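PDB 6OUX: threonine phosphate decarboxylase-like enzyme from Sulfurospirillum multivorans, which uses pyridoxal phosphate to decarboxylate L-serine O-phosphate to ethanolamine O-phosphate, a precursor of the norcobamide nucleotide loop linkage, and is less active with L-threonine phosphate. Local coordinates for residues A[44-49]-A[351-356]; A[326-331]-A[367-372]; A[340-345]-A[383-388]; A[307-312]-A[376-381]. One frame throughout, in Å; residues are numbered along the deposited sequence.

How the contacts relate
All four contacts belong to the smaller, C-terminal part of a class I/II aminotransferase-type fold. Contacts 1 and 2, their centres about 10 Å apart, share one mixed sheet in which strands 352-356 and 367-371 are neighbours; Arg355 O receives Arg369 N at 2.8 Å. Contacts 3 and 4, with centres about 15 Å apart, use successive parts of helix 375-388, which packs on Ile45, Ile352 and Ile370 of that sheet. Contacts 1 and 2 each supply an arginine that binds O-phospho-L-serine, Arg355 and Arg369, their side chains about 4 Å apart; Asn181, of the same site, lies about 5 Å from Phe328 of contact 2, side chain to side chain.

Contact 1 of 4, residues A[44-49]-A[351-356]; sequences KIDACY and GIYVRT
The sulfur of Cys48 is the bump here, and the ring of Tyr353 is the floor beneath it. Cys48 SG lies 3.7 Å from the Tyr353 ring centroid and only 14° off the ring normal, a sulfur-aromatic contact over one face. It also rests on the backbone at Val354 C, so the sulfur fills the corner between the ring and the chain leading to Arg355, a residue that binds O-phospho-L-serine. Tyr353 CG is anti to its backbone N (chi1 -157°), and the phenol reaches on past Met31 and Leu34 of helix 31-37 to bond through OH to Pro29 O. Residues 45-46 form a short parallel edge strand of the C-terminal mixed sheet, pairing with 352-353: Tyr353 N gives a nearly axial bond to Ile45 O at 2.9 Å, and Ala47 N closes on Tyr353 O at 2.8 Å. Beyond the pair an Asx turn bends the chain, Cys48 N donating to Asp46 OD1 at 2.9 Å, while OD2 bonds to His27. An alanine at Tyr353 would lack the ring and the OH, and would probably leave Cys48 and the chain at Pro29 less firmly placed. On the opposite face Ile45 and Ile352 stand side by side, Ile45 CD1 against Ile352 CG1 at 4.0 Å, their tips directed at helix 375-388. At the start, Gly351 O takes both Lys44 N and Ile45 N.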
loop_
_atom_site.group_PDB
_atom_site.type_symbol
_atom_site.label_atom_id
_atom_site.label_comp_id
_atom_site.label_asym_id
_atom_site.label_seq_id
_atom_site.Cartn_x
_atom_site.Cartn_y
_atom_site.Cartn_z
ATOM N N LYS A 44 9.278 25.094 10.378
ATOM C CA LYS A 44 9.361 25.828 9.091
ATOM C C LYS A 44 10.102 25.067 7.972
ATOM O O LYS A 44 9.779 25.232 6.785
ATOM C CB LYS A 44 10.056 27.189 9.306
ATOM C CG LYS A 44 9.278 28.181 10.171
ATOM C CD LYS A 44 10.208 29.267 10.735
ATOM C CE LYS A 44 9.621 30.659 10.651
ATOM N NZ LYS A 44 10.502 31.611 11.392
ATOM N N ILE A 45 11.146 24.304 8.352
ATOM C CA ILE A 45 11.915 23.504 7.398
ATOM C C ILE A 45 11.997 22.103 7.967
ATOM O O ILE A 45 12.594 21.905 9.040
ATOM C CB ILE A 45 13.339 24.078 7.178
ATOM C CG1 ILE A 45 13.255 25.476 6.580
ATOM C CG2 ILE A 45 14.152 23.150 6.266
ATOM C CD1 ILE A 45 14.593 26.184 6.594
ATOM N N ASP A 46 11.440 21.133 7.249
ATOM C CA ASP A 46 11.590 19.751 7.661
ATOM C C ASP A 46 12.717 19.199 6.829
ATOM O O ASP A 46 12.554 18.931 5.624
ATOM C CB ASP A 46 10.278 18.964 7.448
ATOM C CG ASP A 46 10.393 17.485 7.825
ATOM O OD1 ASP A 46 11.496 16.930 8.183
ATOM O OD2 ASP A 46 9.305 16.854 7.786
ATOM N N ALA A 47 13.870 19.007 7.440
ATOM C CA ALA A 47 14.971 18.327 6.715
ATOM C C ALA A 47 15.243 16.884 7.202
ATOM O O ALA A 47 16.364 16.414 7.135
ATOM C CB ALA A 47 16.227 19.184 6.761
ATOM N N CYS A 48 14.203 16.171 7.627
ATOM C CA CYS A 48 14.313 14.784 8.009
ATOM C C CYS A 48 14.005 13.822 6.892
ATOM O O CYS A 48 14.732 12.854 6.684
ATOM C CB CYS A 48 13.323 14.445 9.123
ATOM S SG CYS A 48 13.765 15.066 10.728
ATOM N N TYR A 49 12.896 14.043 6.197
ATOM C CA TYR A 49 12.534 13.147 5.115
ATOM C C TYR A 49 13.241 13.487 3.796
ATOM O O TYR A 49 13.579 14.634 3.488
ATOM C CB TYR A 49 11.009 13.059 4.901
ATOM C CG TYR A 49 10.490 14.288 4.260
ATOM C CD1 TYR A 49 10.349 15.457 5.007
ATOM C CD2 TYR A 49 10.174 14.320 2.905
ATOM C CE1 TYR A 49 9.902 16.628 4.430
ATOM C CE2 TYR A 49 9.745 15.503 2.311
ATOM C CZ TYR A 49 9.609 16.654 3.090
ATOM O OH TYR A 49 9.158 17.849 2.579
ATOM N N GLY A 351 12.914 26.747 13.819
ATOM C CA GLY A 351 11.962 25.842 13.207
ATOM C C GLY A 351 12.509 24.785 12.209
ATOM O O GLY A 351 11.799 24.339 11.306
ATOM N N ILE A 352 13.747 24.377 12.392
ATOM C CA ILE A 352 14.380 23.411 11.484
ATOM C C ILE A 352 14.429 22.064 12.160
ATOM O O ILE A 352 15.039 21.983 13.240
ATOM C CB ILE A 352 15.791 23.875 11.129
ATOM C CG1 ILE A 352 15.700 25.202 10.307
ATOM C CG2 ILE A 352 16.508 22.813 10.312
ATOM C CD1 ILE A 352 17.022 25.881 10.006
ATOM N N TYR A 353 13.841 21.022 11.520
ATOM C CA TYR A 353 13.928 19.607 12.016
ATOM C C TYR A 353 14.959 18.769 11.248
ATOM O O TYR A 353 14.897 18.705 10.016
ATOM C CB TYR A 353 12.589 18.915 11.870
ATOM C CG TYR A 353 12.346 17.743 12.767
ATOM C CD1 TYR A 353 13.203 17.421 13.833
ATOM C CD2 TYR A 353 11.228 16.976 12.586
ATOM C CE1 TYR A 353 12.952 16.325 14.655
ATOM C CE2 TYR A 353 10.981 15.896 13.418
ATOM C CZ TYR A 353 11.839 15.592 14.457
ATOM O OH TYR A 353 11.582 14.512 15.287
ATOM N N VAL A 354 15.917 18.186 11.967
ATOM C CA VAL A 354 16.908 17.274 11.374
ATOM C C VAL A 354 16.902 15.976 12.193
ATOM O O VAL A 354 16.272 15.917 13.255
ATOM C CB VAL A 354 18.328 17.882 11.254
ATOM C CG1 VAL A 354 18.285 19.201 10.534
ATOM C CG2 VAL A 354 19.050 18.039 12.605
ATOM N N ARG A 355 17.530 14.927 11.665
ATOM C CA ARG A 355 17.375 13.558 12.181
ATOM C C ARG A 355 18.632 13.208 12.977
ATOM O O ARG A 355 19.785 13.295 12.478
ATOM C CB ARG A 355 17.069 12.576 10.985
ATOM C CG ARG A 355 16.842 11.072 11.264
ATOM C CD ARG A 355 15.770 10.940 12.311
ATOM N NE ARG A 355 15.221 9.607 12.531
ATOM C CZ ARG A 355 15.798 8.631 13.240
ATOM N NH1 ARG A 355 17.043 8.757 13.705
ATOM N NH2 ARG A 355 15.126 7.495 13.432
ATOM N N THR A 356 18.443 12.847 14.231
ATOM C CA THR A 356 19.568 12.281 14.990
ATOM C C THR A 356 20.102 10.958 14.410
ATOM O O THR A 356 19.336 10.116 13.875
ATOM C CB THR A 356 19.213 12.038 16.464
ATOM O OG1 THR A 356 20.403 11.688 17.158
ATOM C CG2 THR A 356 18.197 10.926 16.665
#

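Contact 2 of 4, residues A[326-331]-A[367-372]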
loop_
_atom_site.group_PDB
_atom_site.type_symbol
_atom_site.label_atom_id
_atom_site.label_comp_id
_atom_site.label_asym_id
_atom_site.label_seq_id
_atom_site.Cartn_x
_atom_site.Cartn_y
_atom_site.Cartn_z
ATOM N N ALA A 326 24.253 11.470 -2.212
ATOM C CA ALA A 326 22.817 11.230 -2.055
ATOM C C ALA A 326 22.099 12.570 -1.880
ATOM O O ALA A 326 22.691 13.586 -2.103
ATOM C CB ALA A 326 22.571 10.320 -0.909
ATOM N N ASN A 327 20.846 12.560 -1.445
ATOM C CA ASN A 327 20.102 13.771 -1.171
ATOM C C ASN A 327 20.023 14.106 0.303
ATOM O O ASN A 327 19.038 14.646 0.802
ATOM C CB ASN A 327 18.699 13.676 -1.815
ATOM C CG ASN A 327 17.868 12.579 -1.273
ATOM O OD1 ASN A 327 18.394 11.606 -0.808
ATOM N ND2 ASN A 327 16.541 12.674 -1.449
ATOM N N PHE A 328 21.091 13.742 1.006
ATOM C CA PHE A 328 21.249 14.025 2.389
ATOM C C PHE A 328 22.769 13.998 2.669
ATOM O O PHE A 328 23.565 13.457 1.863
ATOM C CB PHE A 328 20.480 12.962 3.234
ATOM C CG PHE A 328 20.850 11.576 2.890
ATOM C CD1 PHE A 328 22.005 11.019 3.388
ATOM C CD2 PHE A 328 20.038 10.798 2.073
ATOM C CE1 PHE A 328 22.376 9.730 3.016
ATOM C CE2 PHE A 328 20.410 9.501 1.688
ATOM C CZ PHE A 328 21.569 8.964 2.192
ATOM N N VAL A 329 23.127 14.607 3.786
ATOM C CA VAL A 329 24.486 14.688 4.294
ATOM C C VAL A 329 24.408 14.308 5.771
ATOM O O VAL A 329 23.388 14.609 6.419
ATOM C CB VAL A 329 25.014 16.124 4.157
ATOM C CG1 VAL A 329 26.483 16.167 4.441
ATOM C CG2 VAL A 329 24.870 16.618 2.731
ATOM N N MET A 330 25.420 13.602 6.260
ATOM C CA MET A 330 25.602 13.285 7.651
ATOM C C MET A 330 26.783 14.114 8.166
ATOM O O MET A 330 27.872 14.148 7.553
ATOM C CB MET A 330 25.913 11.776 7.869
ATOM C CG MET A 330 25.625 11.199 9.308
ATOM S SD MET A 330 25.865 9.396 9.476
ATOM C CE MET A 330 24.546 8.767 10.106
ATOM N N LEU A 331 26.550 14.745 9.327
ATOM C CA LEU A 331 27.484 15.663 9.980
ATOM C C LEU A 331 27.891 15.109 11.347
ATOM O O LEU A 331 27.027 14.746 12.089
ATOM C CB LEU A 331 26.765 16.987 10.219
ATOM C CG LEU A 331 26.993 18.079 9.201
ATOM C CD1 LEU A 331 26.489 17.640 7.865
ATOM C CD2 LEU A 331 26.297 19.342 9.582
ATOM N N CYS A 367 26.022 12.487 15.681
ATOM C CA CYS A 367 25.819 12.856 14.277
ATOM C C CYS A 367 24.383 13.210 14.041
ATOM O O CYS A 367 23.451 12.758 14.777
ATOM C CB CYS A 367 26.252 11.720 13.313
ATOM S SG CYS A 367 28.041 11.457 13.286
ATOM N N ILE A 368 24.197 14.028 12.994
ATOM C CA ILE A 368 22.884 14.325 12.477
ATOM C C ILE A 368 22.865 14.080 10.957
ATOM O O ILE A 368 23.866 14.309 10.271
ATOM C CB ILE A 368 22.439 15.763 12.772
ATOM C CG1 ILE A 368 23.450 16.821 12.299
ATOM C CG2 ILE A 368 22.203 15.939 14.251
ATOM C CD1 ILE A 368 22.878 18.231 12.393
ATOM N N ARG A 369 21.726 13.657 10.461
ATOM C CA ARG A 369 21.498 13.517 9.010
ATOM C C ARG A 369 20.583 14.620 8.557
ATOM O O ARG A 369 19.468 14.755 9.082
ATOM C CB ARG A 369 20.848 12.190 8.663
ATOM C CG ARG A 369 20.951 11.862 7.154
ATOM C CD ARG A 369 19.998 10.771 6.781
ATOM N NE ARG A 369 18.603 11.123 6.986
ATOM C CZ ARG A 369 17.594 10.273 6.791
ATOM N NH1 ARG A 369 17.845 9.056 6.382
ATOM N NH2 ARG A 369 16.347 10.639 6.978
ATOM N N ILE A 370 21.034 15.400 7.557
ATOM C CA ILE A 370 20.218 16.527 7.052
ATOM C C ILE A 370 19.862 16.313 5.576
ATOM O O ILE A 370 20.725 16.162 4.763
ATOM C CB ILE A 370 20.971 17.893 7.150
ATOM C CG1 ILE A 370 21.594 18.049 8.545
ATOM C CG2 ILE A 370 20.014 19.041 6.788
ATOM C CD1 ILE A 370 22.416 19.308 8.739
ATOM N N ALA A 371 18.578 16.314 5.265
ATOM C CA ALA A 371 18.141 16.169 3.881
ATOM C C ALA A 371 18.357 17.488 3.147
ATOM O O ALA A 371 18.105 18.562 3.722
ATOM C CB ALA A 371 16.666 15.822 3.848
ATOM N N GLY A 372 18.780 17.441 1.902
ATOM C CA GLY A 372 19.059 18.646 1.140
ATOM C C GLY A 372 17.732 19.194 0.698
ATOM O O GLY A 372 16.852 18.411 0.290
#
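Five backbone hydrogen bonds join 326-331 to 367-372, an antiparallel pair of strands inside the C-terminal mixed sheet of this aminotransferase-type fold. The shortest runs from Ile370 N to Val329 O, 2.7 Å and nearly along the C=O axis; Val329 N answers to Ile370 O, and Leu331 with Ile368 repeats the reciprocal pair. Past the end of the strands Gly372 N donates to Asn327 O at 3.0 Å, but from well above the carbonyl plane. Between the hydrogen-bonded pairs CA-H groups approach the same carbonyls, Met330 CA standing 3.3 Å from Ile368 O.

Arg369, which binds O-phospho-L-serine, reaches out from the face it shares with Phe328 and Met330. Its chain leaves anti to the backbone N (chi1 -164°) and bends at chi3, so that Arg369 CD passes the Phe328 ring obliquely, 3.9 Å from Phe328 CD1. The guanidinium plane is turned 34° from the ring, and at this range any cation-pi attraction is weak. Its tip is held by others: NH2 donates to Cys48 O, NH1 to Asn181 O, which ties the arginine to a second segment of the substrate site. Phe328 itself takes the crowded position between backbone N and carbonyl carbon (chi1 53°), and its ring meets Phe211 edge-to-face.

On the other face Val329, Leu331, Ile368 and Ile370 present an apolar surface to helices 289-314 and 375-388. There the branches of Leu331 and Ile370 cross obliquely, Leu331 CD2 resting 4.0 Å from Ile370 CD1.

Contact 3 of 4, residues A[340-345]-A[383-388]; sequences SFVISA and MALKSI
Segments 340-345 and 383-388, on helices 339-350 and 375-388 of the C-terminal alpha/beta part, cross at 127° with their axes 10.6 Å apart, and these two segments meet through apolar side chains. Aliphatic contacts dominate. Ile388 carries most of the contact: with CG1 anti to its carbonyl carbon (chi1 -66°), Ile388 directs CD1 onto the methyl of Ala345, 3.6 Å from Ala345 CB, and that short side chain lets the tip approach the backbone at Ala345 C. Next to it Val342 and Leu385 cross at about a right angle, tip to tip, the valine's CG1 branch at 3.8 Å from the leucine's CD2. The Val342 methyl CG2 touches Ile388 CG2 more loosely.

One aromatic group joins in. Phe341 leaves its helix anti to the backbone N (chi1 170°), and its ring slides past Ile388 in the opposite direction, meeting the CG2 branch obliquely. Ile388 is thus gripped by its two branches, CD1 toward Ala345 and CG2 toward the phenylalanine.

Polar groups work within the segments or beyond them. Ser344 OG turns back to Ser340 O at 3.0 Å, the carbonyl that already accepts Ser344 N, and also bonds Thr14 of helix 11-19. Ser387 OG pairs with Tyr350 OH, a further tie between the two helices. Leu385 also reaches Ile370 and Leu331 of the sheet, so the helix pair is seated against it. Phe341 CE2 stands 3.8 Å from Ile388 CG2.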
loop_
_atom_site.group_PDB
_atom_site.type_symbol
_atom_site.label_atom_id
_atom_site.label_comp_id
_atom_site.label_asym_id
_atom_site.label_seq_id
_atom_site.Cartn_x
_atom_site.Cartn_y
_atom_site.Cartn_z
ATOM N N SER A 340 21.370 16.022 20.456
ATOM C CA SER A 340 20.102 16.538 21.124
ATOM C C SER A 340 20.101 18.065 21.358
ATOM O O SER A 340 19.111 18.744 21.102
ATOM C CB SER A 340 19.814 15.784 22.471
ATOM O OG SER A 340 20.935 15.921 23.379
ATOM N N PHE A 341 21.242 18.597 21.758
ATOM C CA PHE A 341 21.446 20.020 21.905
ATOM C C PHE A 341 21.223 20.746 20.592
ATOM O O PHE A 341 20.519 21.721 20.566
ATOM C CB PHE A 341 22.857 20.320 22.380
ATOM C CG PHE A 341 23.215 21.772 22.317
ATOM C CD1 PHE A 341 22.695 22.689 23.251
ATOM C CD2 PHE A 341 24.070 22.238 21.335
ATOM C CE1 PHE A 341 23.005 24.035 23.141
ATOM C CE2 PHE A 341 24.377 23.582 21.235
ATOM C CZ PHE A 341 23.846 24.473 22.120
ATOM N N VAL A 342 21.811 20.233 19.523
ATOM C CA VAL A 342 21.723 20.830 18.205
ATOM C C VAL A 342 20.326 20.708 17.661
ATOM O O VAL A 342 19.769 21.686 17.175
ATOM C CB VAL A 342 22.794 20.297 17.238
ATOM C CG1 VAL A 342 22.676 20.916 15.851
ATOM C CG2 VAL A 342 24.128 20.631 17.792
ATOM N N ILE A 343 19.746 19.532 17.765
ATOM C CA ILE A 343 18.360 19.302 17.303
ATOM C C ILE A 343 17.299 20.182 17.986
ATOM O O ILE A 343 16.433 20.760 17.323
ATOM C CB ILE A 343 18.026 17.823 17.350
ATOM C CG1 ILE A 343 18.906 17.085 16.352
ATOM C CG2 ILE A 343 16.539 17.534 17.094
ATOM C CD1 ILE A 343 19.073 15.569 16.645
ATOM N N SER A 344 17.429 20.363 19.302
ATOM C CA SER A 344 16.541 21.221 20.045
ATOM C C SER A 344 16.718 22.702 19.701
ATOM O O SER A 344 15.745 23.427 19.569
ATOM C CB SER A 344 16.733 20.972 21.541
ATOM O OG SER A 344 16.371 19.667 21.859
ATOM N N ALA A 345 17.941 23.154 19.539
ATOM C CA ALA A 345 18.140 24.544 19.185
ATOM C C ALA A 345 17.637 24.850 17.784
ATOM O O ALA A 345 17.036 25.925 17.564
ATOM C CB ALA A 345 19.606 24.942 19.321
ATOM N N MET A 383 23.116 28.723 8.095
ATOM C CA MET A 383 23.123 29.885 8.994
ATOM C C MET A 383 22.834 29.467 10.420
ATOM O O MET A 383 23.615 29.784 11.306
ATOM C CB MET A 383 22.147 30.986 8.514
ATOM C CG MET A 383 22.796 31.923 7.490
ATOM S SD MET A 383 21.760 33.231 6.727
ATOM C CE MET A 383 23.121 34.272 6.192
ATOM N N ALA A 384 21.716 28.763 10.608
ATOM C CA ALA A 384 21.335 28.221 11.904
ATOM C C ALA A 384 22.403 27.387 12.564
ATOM O O ALA A 384 22.764 27.663 13.737
ATOM C CB ALA A 384 20.058 27.444 11.806
ATOM N N LEU A 385 22.959 26.427 11.840
ATOM C CA LEU A 385 24.097 25.633 12.360
ATOM C C LEU A 385 25.312 26.448 12.773
ATOM O O LEU A 385 25.977 26.128 13.796
ATOM C CB LEU A 385 24.566 24.536 11.373
ATOM C CG LEU A 385 23.604 23.367 11.244
ATOM C CD1 LEU A 385 24.003 22.527 10.031
ATOM C CD2 LEU A 385 23.482 22.518 12.486
ATOM N N LYS A 386 25.643 27.460 11.988
ATOM C CA LYS A 386 26.882 28.212 12.266
ATOM C C LYS A 386 26.749 28.964 13.620
ATOM O O LYS A 386 27.648 28.987 14.429
ATOM C CB LYS A 386 27.226 29.207 11.144
ATOM C CG LYS A 386 28.162 28.648 10.110
ATOM C CD LYS A 386 28.726 29.761 9.251
ATOM C CE LYS A 386 29.446 29.243 8.006
ATOM N NZ LYS A 386 28.882 30.009 6.860
ATOM N N SER A 387 25.586 29.535 13.816
ATOM C CA SER A 387 25.237 30.255 14.993
ATOM C C SER A 387 25.147 29.356 16.237
ATOM O O SER A 387 25.728 29.684 17.258
ATOM C CB SER A 387 23.907 30.969 14.768
ATOM O OG SER A 387 23.221 31.134 16.000
ATOM N N ILE A 388 24.419 28.243 16.129
ATOM C CA ILE A 388 24.320 27.248 17.189
ATOM C C ILE A 388 25.657 26.646 17.561
ATOM O O ILE A 388 25.883 26.370 18.736
ATOM C CB ILE A 388 23.345 26.095 16.823
ATOM C CG1 ILE A 388 21.913 26.625 16.725
ATOM C CG2 ILE A 388 23.432 25.001 17.854
ATOM C CD1 ILE A 388 20.919 25.703 16.048
#

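Contact 4 of 4, residues A[307-312]-A[376-381]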
loop_
_atom_site.group_PDB
_atom_site.type_symbol
_atom_site.label_atom_id
_atom_site.label_comp_id
_atom_site.label_asym_id
_atom_site.label_seq_id
_atom_site.Cartn_x
_atom_site.Cartn_y
_atom_site.Cartn_z
ATOM N N CYS A 307 25.500 19.868 -4.074
ATOM C CA CYS A 307 26.936 20.205 -4.124
ATOM C C CYS A 307 27.194 21.543 -3.427
ATOM O O CYS A 307 28.080 21.651 -2.601
ATOM C CB CYS A 307 27.430 20.209 -5.533
ATOM S SG CYS A 307 27.533 18.571 -6.278
ATOM N N ARG A 308 26.353 22.535 -3.699
ATOM C CA ARG A 308 26.498 23.851 -3.061
ATOM C C ARG A 308 26.270 23.826 -1.547
ATOM O O ARG A 308 27.017 24.422 -0.794
ATOM C CB ARG A 308 25.589 24.835 -3.765
ATOM C CG ARG A 308 25.813 26.285 -3.423
ATOM C CD ARG A 308 24.511 27.084 -3.589
ATOM N NE ARG A 308 24.452 27.992 -2.446
ATOM C CZ ARG A 308 23.779 27.835 -1.302
ATOM N NH1 ARG A 308 23.904 28.787 -0.383
ATOM N NH2 ARG A 308 22.938 26.832 -1.079
ATOM N N PHE A 309 25.221 23.135 -1.114
ATOM C CA PHE A 309 24.972 22.904 0.241
ATOM C C PHE A 309 26.185 22.211 0.957
ATOM O O PHE A 309 26.594 22.661 2.043
ATOM C CB PHE A 309 23.693 22.051 0.354
ATOM C CG PHE A 309 23.193 21.827 1.740
ATOM C CD1 PHE A 309 23.136 22.854 2.684
ATOM C CD2 PHE A 309 22.624 20.594 2.079
ATOM C CE1 PHE A 309 22.621 22.624 3.944
ATOM C CE2 PHE A 309 22.067 20.388 3.323
ATOM C CZ PHE A 309 22.060 21.399 4.248
ATOM N N LYS A 310 26.694 21.127 0.393
ATOM C CA LYS A 310 27.845 20.429 0.999
ATOM C C LYS A 310 29.065 21.323 1.147
ATOM O O LYS A 310 29.738 21.280 2.146
ATOM C CB LYS A 310 28.272 19.214 0.189
ATOM C CG LYS A 310 27.252 18.129 0.285
ATOM C CD LYS A 310 27.649 16.929 -0.541
ATOM C CE LYS A 310 27.307 17.047 -1.981
ATOM N NZ LYS A 310 27.797 15.835 -2.699
ATOM N N GLU A 311 29.334 22.125 0.130
ATOM C CA GLU A 311 30.423 23.056 0.155
ATOM C C GLU A 311 30.193 24.100 1.254
ATOM O O GLU A 311 31.141 24.450 2.008
ATOM C CB GLU A 311 30.547 23.750 -1.220
ATOM C CG GLU A 311 31.795 24.578 -1.378
ATOM C CD GLU A 311 31.868 25.290 -2.710
ATOM O OE1 GLU A 311 30.946 26.084 -3.039
ATOM O OE2 GLU A 311 32.864 25.054 -3.422
ATOM N N ALA A 312 28.961 24.547 1.413
ATOM C CA ALA A 312 28.669 25.536 2.412
ATOM C C ALA A 312 28.852 24.946 3.821
ATOM O O ALA A 312 29.336 25.620 4.718
ATOM C CB ALA A 312 27.282 26.066 2.246
ATOM N N GLU A 376 17.117 28.222 -0.750
ATOM C CA GLU A 376 16.759 29.130 0.340
ATOM C C GLU A 376 16.761 28.408 1.690
ATOM O O GLU A 376 17.292 28.896 2.677
ATOM C CB GLU A 376 15.370 29.752 0.095
ATOM C CG GLU A 376 15.435 31.259 -0.153
ATOM C CD GLU A 376 14.275 31.745 -1.013
ATOM O OE1 GLU A 376 13.386 32.463 -0.473
ATOM O OE2 GLU A 376 14.267 31.398 -2.232
ATOM N N GLU A 377 16.180 27.218 1.697
ATOM C CA GLU A 377 16.123 26.430 2.908
ATOM C C GLU A 377 17.525 25.984 3.323
ATOM O O GLU A 377 17.850 26.025 4.526
ATOM C CB GLU A 377 15.148 25.276 2.738
ATOM C CG GLU A 377 13.705 25.762 2.669
ATOM C CD GLU A 377 12.708 24.659 2.549
ATOM O OE1 GLU A 377 11.630 24.747 3.104
ATOM O OE2 GLU A 377 12.963 23.728 1.806
ATOM N N ASN A 378 18.359 25.551 2.388
ATOM C CA ASN A 378 19.709 25.168 2.735
ATOM C C ASN A 378 20.443 26.315 3.368
ATOM O O ASN A 378 21.162 26.104 4.324
ATOM C CB ASN A 378 20.504 24.603 1.548
ATOM C CG ASN A 378 19.947 23.232 1.073
ATOM O OD1 ASN A 378 19.228 22.571 1.821
ATOM N ND2 ASN A 378 20.165 22.899 -0.159
ATOM N N ASN A 379 20.246 27.544 2.863
ATOM C CA ASN A 379 20.975 28.685 3.410
ATOM C C ASN A 379 20.593 28.870 4.877
ATOM O O ASN A 379 21.469 29.096 5.708
ATOM C CB ASN A 379 20.680 29.932 2.558
ATOM C CG ASN A 379 21.598 31.103 2.872
ATOM O OD1 ASN A 379 22.830 31.006 2.787
ATOM N ND2 ASN A 379 20.990 32.257 3.229
ATOM N N CYS A 380 19.300 28.745 5.183
ATOM C CA CYS A 380 18.791 28.856 6.543
ATOM C C CYS A 380 19.404 27.794 7.486
ATOM O O CYS A 380 19.793 28.058 8.619
ATOM C CB CYS A 380 17.254 28.697 6.568
ATOM S SG CYS A 380 16.360 30.100 5.811
ATOM N N ILE A 381 19.502 26.589 6.988
ATOM C CA ILE A 381 20.134 25.529 7.751
ATOM C C ILE A 381 21.598 25.860 8.039
ATOM O O ILE A 381 22.064 25.693 9.159
ATOM C CB ILE A 381 19.990 24.183 7.005
ATOM C CG1 ILE A 381 18.540 23.776 6.936
ATOM C CG2 ILE A 381 20.769 23.131 7.736
ATOM C CD1 ILE A 381 18.253 22.618 6.005
#
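Segments 307-312 and 376-381, on helices 289-314 and 375-388, run almost parallel, 11° apart, side by side on one face of the C-terminal sheet, and Phe309 fills the space between them. Phe309 CB lies 3.7 Å from Asn378 ND2. CG follows anti to the backbone N (chi1 -174°), and from there the ring spreads under the carboxamide of Asn378: planes 11° apart, the amide carbon Asn378 CG 3.5 Å above the Phe309 ring plane and offset toward the rim. Phe309 CD1 makes the tightest touch, 3.4 Å from Asn378 CB, while CE1 nears both that CB and Asn378 O. Along the far edge of the ring, under the same amide, CD2 and CE2 lie near Asn378 OD1. At the tip CZ meets OD1 again and, at the ring edge, Ile381 CG2; it also reaches Ile370 of the sheet.

The stacked amide is held flat by bonds at both ends, ND2 to Glu305 OE2 and OD1 to Arg373 N, which fix its rotation over the ring. An alanine at Phe309 would take away the ring under this amide and would probably loosen the packing between the two helices and Ile370.

At the rim Arg308 bends at chi3 and brings its guanidinium alongside the neighbouring helix, where Asn378 CB and Asn379 OD1 lie at its edge. Its NH2 is in a salt bridge with Glu305, the same carboxylate oxygen that takes Asn378 ND2. The approach to Asn379 is looser, Arg308 NH1 standing 4.0 Å from Asn379 OD1.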